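Local coordinates for aminoacyl-histidine dipeptidase (Vibrio alginolyticus, PDB 3MRU), which probably hydrolyses dipeptides, acting as a zinc-dependent metallopeptidase of the M20C family, at residues D195-I201 with Q314-D320; F415-Y419 with Q478-L482. All blocks are in the same frame, centred on the assembly; numbering follows the deposited sequence.

Contact 1 of 2, residues D195-I201 with Q314-D320; sequences DITRDAI and QVFAIAD
Ile196 CD1 lies over one face of the Phe316 ring, 3.5 Å from the ring centroid, in a CH-pi contact. With chi1 at 69°, CG1 of Ile196 falls between the backbone N and the carbonyl carbon, which carries the delta methyl over the ring while CG2 packs 3.7 Å from Asp320 CB. Arg198 NH1 approaches the same ring obliquely, 3.4 Å from Phe316 CE1, its guanidinium plane turned 76° from the ring plane. At the edge of that guanidinium, and in its plane, Arg198 NE donates a 2.7 Å hydrogen bond to Gln314 O, although NE itself is tilted 30° from the carbonyl plane of Gln314. NH2 is bonded to Glu358 O and NH1 weakly to Val251 O, so carbonyls from three parts of the chain, one of them weakly bound, help to fix its rotation. The backbones form a short antiparallel ladder at the end of strand 181-199: Arg198 and Phe316 make the non-hydrogen-bonded pair, Asp199 and Val315 the hydrogen-bonded one. In the latter, Asp199 N reaches Val315 O at 2.8 Å, while the return bond from Val315 N to Asp199 O is weak. Beside this pair, Ile201 CD1 packs on Val315 CG2 at 3.5 Å. In the other direction residues 314-320 turn into helix 318-330. Ala317, its N-cap residue, donates from N to Thr197 O at 2.9 Å. In the first turn, Asp320 OD2 accepts a bond from Thr197 N at 2.9 Å, nearly along its C-O axis, and Asp320 OD1 forms a salt bridge with Arg323.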
ATOM      1  N   ASP A 195       4.565  28.374  12.154  1.00 76.34           N
ATOM      2  CA  ASP A 195       4.150  29.716  11.811  1.00 78.69           C
ATOM      3  C   ASP A 195       5.300  30.707  11.943  1.00 79.69           C
ATOM      4  O   ASP A 195       5.523  31.302  13.017  1.00 79.86           O
ATOM      5  CB  ASP A 195       2.887  30.117  12.565  1.00101.26           C
ATOM      6  CG  ASP A 195       1.622  29.774  11.788  1.00103.90           C
ATOM      7  OD1 ASP A 195       1.575  30.045  10.555  1.00106.81           O
ATOM      8  OD2 ASP A 195       0.677  29.226  12.402  1.00106.39           O
ATOM      9  N   ILE A 196       6.014  30.873  10.826  1.00 70.25           N
ATOM     10  CA  ILE A 196       7.257  31.641  10.801  1.00 71.56           C
ATOM     11  C   ILE A 196       7.127  33.047  10.256  1.00 72.74           C
ATOM     12  O   ILE A 196       6.301  33.328   9.369  1.00 72.10           O
ATOM     13  CB  ILE A 196       8.422  30.927  10.041  1.00 67.23           C
ATOM     14  CG1 ILE A 196       8.157  30.840   8.536  1.00 65.90           C
ATOM     15  CG2 ILE A 196       8.677  29.546  10.621  1.00 68.23           C
ATOM     16  CD1 ILE A 196       9.383  30.520   7.681  1.00 83.78           C
ATOM     17  N   THR A 197       7.979  33.906  10.821  1.00117.99           N
ATOM     18  CA  THR A 197       8.176  35.294  10.386  1.00119.45           C
ATOM     19  C   THR A 197       9.634  35.523   9.935  1.00120.33           C
ATOM     20  O   THR A 197      10.554  34.807  10.366  1.00121.00           O
ATOM     21  CB  THR A 197       7.811  36.285  11.505  1.00 72.83           C
ATOM     22  OG1 THR A 197       8.612  36.003  12.663  1.00 73.41           O
ATOM     23  CG2 THR A 197       6.332  36.156  11.851  1.00 72.09           C
ATOM     24  N   ARG A 198       9.838  36.520   9.080  1.00 93.64           N
ATOM     25  CA  ARG A 198      11.123  36.705   8.437  1.00 94.46           C
ATOM     26  C   ARG A 198      11.781  38.051   8.659  1.00 95.65           C
ATOM     27  O   ARG A 198      11.128  39.093   8.602  1.00 96.29           O
ATOM     28  CB  ARG A 198      10.978  36.469   6.953  1.00 82.98           C
ATOM     29  CG  ARG A 198      10.842  35.031   6.630  1.00 81.96           C
ATOM     30  CD  ARG A 198      10.589  34.880   5.190  1.00 80.14           C
ATOM     31  NE  ARG A 198      11.254  33.685   4.707  1.00 80.03           N
ATOM     32  CZ  ARG A 198      10.645  32.531   4.486  1.00 79.48           C
ATOM     33  NH1 ARG A 198      11.349  31.507   4.036  1.00 79.48           N
ATOM     34  NH2 ARG A 198       9.337  32.411   4.709  1.00 78.67           N
ATOM     35  N   ASP A 199      13.088  38.008   8.908  1.00104.05           N
ATOM     36  CA  ASP A 199      13.927  39.198   9.018  1.00105.11           C
ATOM     37  C   ASP A 199      14.912  39.218   7.872  1.00105.47           C
ATOM     38  O   ASP A 199      15.397  38.165   7.451  1.00106.05           O
ATOM     39  CB  ASP A 199      14.641  39.217  10.361  1.00101.11           C
ATOM     40  CG  ASP A 199      13.667  39.310  11.522  1.00102.83           C
ATOM     41  OD1 ASP A 199      14.126  39.211  12.682  1.00105.56           O
ATOM     42  OD2 ASP A 199      12.438  39.484  11.285  1.00103.37           O
ATOM     43  N   ALA A 200      15.187  40.415   7.359  1.00 81.33           N
ATOM     44  CA  ALA A 200      16.017  40.580   6.162  1.00 81.54           C
ATOM     45  C   ALA A 200      17.471  40.150   6.358  1.00 81.85           C
ATOM     46  O   ALA A 200      18.041  40.240   7.458  1.00 81.77           O
ATOM     47  CB  ALA A 200      15.943  42.015   5.628  1.00 85.26           C
ATOM     48  N   ILE A 201      18.029  39.669   5.254  1.00 90.03           N
ATOM     49  CA  ILE A 201      19.410  39.238   5.091  1.00 90.78           C
ATOM     50  C   ILE A 201      20.413  40.301   5.549  1.00 91.43           C
ATOM     51  O   ILE A 201      20.461  41.384   4.966  1.00 91.73           O
ATOM     52  CB  ILE A 201      19.669  38.968   3.588  1.00 90.83           C
ATOM     53  CG1 ILE A 201      18.341  38.712   2.835  1.00 91.13           C
ATOM     54  CG2 ILE A 201      20.708  37.862   3.397  1.00 90.43           C
ATOM     55  CD1 ILE A 201      17.533  37.494   3.352  1.00 67.51           C
ATOM     56  N   GLN A 314      14.328  37.511   2.629  1.00173.57           N
ATOM     57  CA  GLN A 314      13.788  37.511   3.977  1.00170.47           C
ATOM     58  C   GLN A 314      14.103  36.160   4.626  1.00168.16           C
ATOM     59  O   GLN A 314      13.451  35.149   4.364  1.00168.19           O
ATOM     60  CB  GLN A 314      12.279  37.814   3.980  1.00114.50           C
ATOM     61  CG  GLN A 314      11.934  39.268   3.707  1.00114.92           C
ATOM     62  CD  GLN A 314      12.508  40.179   4.776  1.00116.22           C
ATOM     63  OE1 GLN A 314      12.517  39.842   5.965  1.00116.09           O
ATOM     64  NE2 GLN A 314      13.011  41.336   4.355  1.00117.00           N
ATOM     65  N   VAL A 315      15.144  36.152   5.450  1.00 93.31           N
ATOM     66  CA  VAL A 315      15.565  34.957   6.172  1.00 90.90           C
ATOM     67  C   VAL A 315      14.581  34.644   7.325  1.00 89.27           C
ATOM     68  O   VAL A 315      13.912  35.546   7.821  1.00 89.12           O
ATOM     69  CB  VAL A 315      17.017  35.155   6.678  1.00 70.20           C
ATOM     70  CG1 VAL A 315      17.303  34.300   7.880  1.00 70.44           C
ATOM     71  CG2 VAL A 315      17.996  34.847   5.559  1.00 69.83           C
ATOM     72  N   PHE A 316      14.478  33.369   7.718  1.00 78.69           N
ATOM     73  CA  PHE A 316      13.758  32.967   8.927  1.00 76.19           C
ATOM     74  C   PHE A 316      14.246  33.767  10.093  1.00 75.15           C
ATOM     75  O   PHE A 316      15.453  33.914  10.267  1.00 75.14           O
ATOM     76  CB  PHE A 316      14.120  31.540   9.293  1.00 82.44           C
ATOM     77  CG  PHE A 316      13.370  30.501   8.550  1.00 81.03           C
ATOM     78  CD1 PHE A 316      13.290  30.527   7.163  1.00 79.88           C
ATOM     79  CD2 PHE A 316      12.782  29.459   9.237  1.00 78.93           C
ATOM     80  CE1 PHE A 316      12.619  29.542   6.481  1.00 79.10           C
ATOM     81  CE2 PHE A 316      12.113  28.476   8.559  1.00 78.17           C
ATOM     82  CZ  PHE A 316      12.033  28.512   7.176  1.00 78.76           C
ATOM     83  N   ALA A 317      13.334  34.236  10.930  1.00 60.43           N
ATOM     84  CA  ALA A 317      13.746  34.742  12.228  1.00 59.63           C
ATOM     85  C   ALA A 317      14.599  33.677  12.918  1.00 59.03           C
ATOM     86  O   ALA A 317      14.516  32.496  12.584  1.00 58.64           O
ATOM     87  CB  ALA A 317      12.540  35.077  13.070  1.00 81.78           C
ATOM     88  N   ILE A 318      15.418  34.092  13.878  1.00 95.96           N
ATOM     89  CA  ILE A 318      16.288  33.144  14.586  1.00 95.50           C
ATOM     90  C   ILE A 318      15.492  32.060  15.314  1.00 95.24           C
ATOM     91  O   ILE A 318      15.713  30.862  15.071  1.00 95.20           O
ATOM     92  CB  ILE A 318      17.339  33.841  15.543  1.00 96.40           C
ATOM     93  CG1 ILE A 318      18.623  33.008  15.625  1.00 96.04           C
ATOM     94  CG2 ILE A 318      16.772  34.134  16.946  1.00 95.52           C
ATOM     95  CD1 ILE A 318      18.615  31.563  15.111  1.00 85.87           C
ATOM     96  N   ALA A 319      14.552  32.494  16.165  1.00100.19           N
ATOM     97  CA  ALA A 319      13.776  31.600  17.025  1.00 99.47           C
ATOM     98  C   ALA A 319      12.976  30.596  16.215  1.00 99.00           C
ATOM     99  O   ALA A 319      12.736  29.484  16.677  1.00 99.30           O
ATOM    100  CB  ALA A 319      12.860  32.390  17.945  1.00103.46           C
ATOM    101  N   ASP A 320      12.576  30.987  15.009  1.00 79.55           N
ATOM    102  CA  ASP A 320      11.890  30.075  14.091  1.00 78.93           C
ATOM    103  C   ASP A 320      12.855  29.088  13.432  1.00 77.96           C
ATOM    104  O   ASP A 320      12.557  27.896  13.310  1.00 77.75           O
ATOM    105  CB  ASP A 320      11.116  30.861  13.023  1.00 96.72           C
ATOM    106  CG  ASP A 320       9.881  31.580  13.585  1.00 97.56           C
ATOM    107  OD1 ASP A 320       9.315  31.102  14.613  1.00 98.28           O
ATOM    108  OD2 ASP A 320       9.481  32.617  12.980  1.00 97.09           O
TER

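Contact 2 of 2, residues F415-Y419 with Q478-L482; sequences FRDMY and QMVAL
Gln478 extends its side chain toward the two aromatic rings of helix 410-420. Its OE1 comes to the edge of the Tyr419 ring, in the ring plane and nearest CD1 at 3.0 Å, with the amide and ring planes 65° apart. NE2 stands clear of the ring plane, 3.3 Å from Tyr419 CE1. The same OE1 approaches the Phe415 ring obliquely, 3.4 Å from Phe415 CZ, and thus touches both rings, whose residues are one helical turn apart. Nearer its backbone, Gln478 CB borders Met418, and the two side chains cross at about a right angle. One turn further on, the methyl of Ala481 receives the Met418 thioether, with CB 3.6 Å from Met418 SD. Met418 leaves its backbone with CG anti to N (chi1 159°) and then bends at both chi2 and chi3, which brings its terminal methyl round to Leu482. There Leu482 CD2 is 3.6 Å from Met418 CE and 3.3 Å from Phe415 CD2, joining the two apolar side chains. Met418 is therefore set among Gln478, Ala481 and Leu482, residues i, i+3 and i+4 of one helix face. Outside the two segments, Leu482 also rests on Leu170 of strand 168-171, Phe415 meets Phe453 edge to face, and Tyr419 OH makes a weak hydrogen bond to Glu177. With the short axes 10.0 Å apart and steeply inclined at 113°, this is buried helix-on-helix packing beside the central sheet of an alpha/beta domain, here the zinc-binding domain of an M20 peptidase.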
ATOM      1  N   PHE A 415      -2.981 -23.552   5.295  1.00 73.20           N
ATOM      2  CA  PHE A 415      -2.567 -23.115   3.989  1.00 72.92           C
ATOM      3  C   PHE A 415      -1.136 -23.535   3.746  1.00 73.97           C
ATOM      4  O   PHE A 415      -0.813 -24.092   2.707  1.00 73.91           O
ATOM      5  CB  PHE A 415      -2.694 -21.602   3.876  1.00 60.69           C
ATOM      6  CG  PHE A 415      -2.391 -21.074   2.506  1.00 58.41           C
ATOM      7  CD1 PHE A 415      -1.089 -21.022   2.036  1.00 55.55           C
ATOM      8  CD2 PHE A 415      -3.414 -20.622   1.691  1.00 56.58           C
ATOM      9  CE1 PHE A 415      -0.819 -20.549   0.784  1.00 54.40           C
ATOM     10  CE2 PHE A 415      -3.153 -20.139   0.434  1.00 54.88           C
ATOM     11  CZ  PHE A 415      -1.849 -20.104  -0.021  1.00 55.93           C
ATOM     12  N   ARG A 416      -0.284 -23.275   4.725  1.00118.25           N
ATOM     13  CA  ARG A 416       1.135 -23.552   4.599  1.00120.03           C
ATOM     14  C   ARG A 416       1.340 -25.038   4.343  1.00120.70           C
ATOM     15  O   ARG A 416       2.119 -25.434   3.457  1.00120.84           O
ATOM     16  CB  ARG A 416       1.861 -23.128   5.881  1.00119.36           C
ATOM     17  CG  ARG A 416       3.313 -22.807   5.688  1.00120.41           C
ATOM     18  CD  ARG A 416       3.828 -21.999   6.859  1.00123.18           C
ATOM     19  NE  ARG A 416       4.989 -21.196   6.458  1.00124.54           N
ATOM     20  CZ  ARG A 416       5.684 -20.395   7.263  1.00124.49           C
ATOM     21  NH1 ARG A 416       6.715 -19.722   6.770  1.00125.25           N
ATOM     22  NH2 ARG A 416       5.361 -20.267   8.548  1.00123.95           N
ATOM     23  N   ASP A 417       0.620 -25.848   5.116  1.00130.85           N
ATOM     24  CA  ASP A 417       0.794 -27.297   5.077  1.00131.89           C
ATOM     25  C   ASP A 417      -0.036 -27.994   3.995  1.00132.21           C
ATOM     26  O   ASP A 417       0.327 -29.074   3.531  1.00132.67           O
ATOM     27  CB  ASP A 417       0.569 -27.912   6.470  1.00 97.70           C
ATOM     28  CG  ASP A 417       1.865 -27.972   7.303  1.00 97.98           C
ATOM     29  OD1 ASP A 417       2.763 -27.103   7.119  1.00 97.09           O
ATOM     30  OD2 ASP A 417       1.992 -28.904   8.134  1.00 98.78           O
ATOM     31  N   MET A 418      -1.128 -27.363   3.583  1.00 72.71           N
ATOM     32  CA  MET A 418      -1.931 -27.848   2.471  1.00 72.55           C
ATOM     33  C   MET A 418      -1.284 -27.533   1.106  1.00 71.76           C
ATOM     34  O   MET A 418      -1.517 -28.228   0.129  1.00 71.61           O
ATOM     35  CB  MET A 418      -3.347 -27.274   2.597  1.00112.62           C
ATOM     36  CG  MET A 418      -4.167 -27.236   1.325  1.00114.83           C
ATOM     37  SD  MET A 418      -3.447 -26.123   0.090  1.00120.08           S
ATOM     38  CE  MET A 418      -3.681 -24.506   0.854  1.00118.47           C
ATOM     39  N   TYR A 419      -0.485 -26.480   1.047  1.00 61.28           N
ATOM     40  CA  TYR A 419       0.224 -26.096  -0.166  1.00 61.18           C
ATOM     41  C   TYR A 419       1.425 -27.007  -0.278  1.00 61.50           C
ATOM     42  O   TYR A 419       1.854 -27.363  -1.373  1.00 60.94           O
ATOM     43  CB  TYR A 419       0.690 -24.648  -0.008  1.00 84.38           C
ATOM     44  CG  TYR A 419       1.327 -23.971  -1.203  1.00 83.68           C
ATOM     45  CD1 TYR A 419       0.627 -23.020  -1.935  1.00 83.52           C
ATOM     46  CD2 TYR A 419       2.652 -24.232  -1.564  1.00 83.36           C
ATOM     47  CE1 TYR A 419       1.217 -22.359  -3.029  1.00 83.47           C
ATOM     48  CE2 TYR A 419       3.248 -23.579  -2.650  1.00 83.28           C
ATOM     49  CZ  TYR A 419       2.521 -22.645  -3.376  1.00 83.43           C
ATOM     50  OH  TYR A 419       3.089 -22.005  -4.449  1.00 83.51           O
ATOM     51  N   GLN A 478      -5.562 -24.757  -4.930  1.00 70.90           N
ATOM     52  CA  GLN A 478      -5.485 -24.534  -3.485  1.00 72.21           C
ATOM     53  C   GLN A 478      -6.745 -23.903  -2.952  1.00 72.36           C
ATOM     54  O   GLN A 478      -7.143 -24.173  -1.813  1.00 72.96           O
ATOM     55  CB  GLN A 478      -4.282 -23.710  -3.094  1.00 78.70           C
ATOM     56  CG  GLN A 478      -3.761 -22.898  -4.223  1.00 82.19           C
ATOM     57  CD  GLN A 478      -2.387 -22.374  -3.920  1.00 85.90           C
ATOM     58  OE1 GLN A 478      -2.110 -21.993  -2.777  1.00 87.07           O
ATOM     59  NE2 GLN A 478      -1.500 -22.366  -4.934  1.00 85.64           N
ATOM     60  N   MET A 479      -7.398 -23.088  -3.766  1.00 54.60           N
ATOM     61  CA  MET A 479      -8.648 -22.512  -3.338  1.00 55.13           C
ATOM     62  C   MET A 479      -9.596 -23.661  -2.994  1.00 55.05           C
ATOM     63  O   MET A 479     -10.404 -23.564  -2.071  1.00 54.67           O
ATOM     64  CB  MET A 479      -9.221 -21.608  -4.425  1.00 84.19           C
ATOM     65  CG  MET A 479      -9.779 -20.243  -3.928  1.00 85.81           C
ATOM     66  SD  MET A 479     -11.499 -20.240  -3.309  1.00 87.58           S
ATOM     67  CE  MET A 479     -11.244 -20.761  -1.615  1.00 86.36           C
ATOM     68  N   VAL A 480      -9.465 -24.770  -3.718  1.00 69.88           N
ATOM     69  CA  VAL A 480     -10.252 -25.964  -3.408  1.00 70.08           C
ATOM     70  C   VAL A 480      -9.650 -26.744  -2.260  1.00 70.64           C
ATOM     71  O   VAL A 480     -10.332 -27.030  -1.276  1.00 70.57           O
ATOM     72  CB  VAL A 480     -10.355 -26.931  -4.587  1.00 51.26           C
ATOM     73  CG1 VAL A 480     -10.808 -28.282  -4.090  1.00 51.27           C
ATOM     74  CG2 VAL A 480     -11.314 -26.401  -5.637  1.00 50.67           C
ATOM     75  N   ALA A 481      -8.362 -27.066  -2.403  1.00 76.45           N
ATOM     76  CA  ALA A 481      -7.631 -27.864  -1.437  1.00 77.17           C
ATOM     77  C   ALA A 481      -7.973 -27.404  -0.042  1.00 78.21           C
ATOM     78  O   ALA A 481      -8.455 -28.204   0.773  1.00 78.59           O
ATOM     79  CB  ALA A 481      -6.162 -27.751  -1.679  1.00 36.16           C
ATOM     80  N   LEU A 482      -7.781 -26.117   0.242  1.00 84.92           N
ATOM     81  CA  LEU A 482      -8.055 -25.681   1.600  1.00 86.25           C
ATOM     82  C   LEU A 482      -9.532 -25.665   1.971  1.00 87.14           C
ATOM     83  O   LEU A 482      -9.885 -26.179   3.031  1.00 87.56           O
ATOM     84  CB  LEU A 482      -7.313 -24.400   2.011  1.00 84.52           C
ATOM     85  CG  LEU A 482      -7.311 -23.094   1.239  1.00 84.40           C
ATOM     86  CD1 LEU A 482      -8.633 -22.375   1.306  1.00 84.19           C
ATOM     87  CD2 LEU A 482      -6.274 -22.271   1.904  1.00 84.13           C
TER

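Overall arrangement
Contact 1 closes before contact 2 opens along the chain, and the two lie on opposite sides of its centre: their centres are 63 Å apart and their nearest atoms about 48 Å. Contact 1 belongs to the large branched sheet, where strand 315-316 closes off the end of strand 181-199 far from the zinc site. Contact 2 packs helices 410-420 and 469-485 against strand 168-171 of the six-stranded mixed sheet in the zinc-binding domain, which also holds strand 75-80 with the zinc ligand His80. Strand 181-199 runs between the two regions, pairing with strands 393-400 and 430-432, which flank helix 410-420 in sequence.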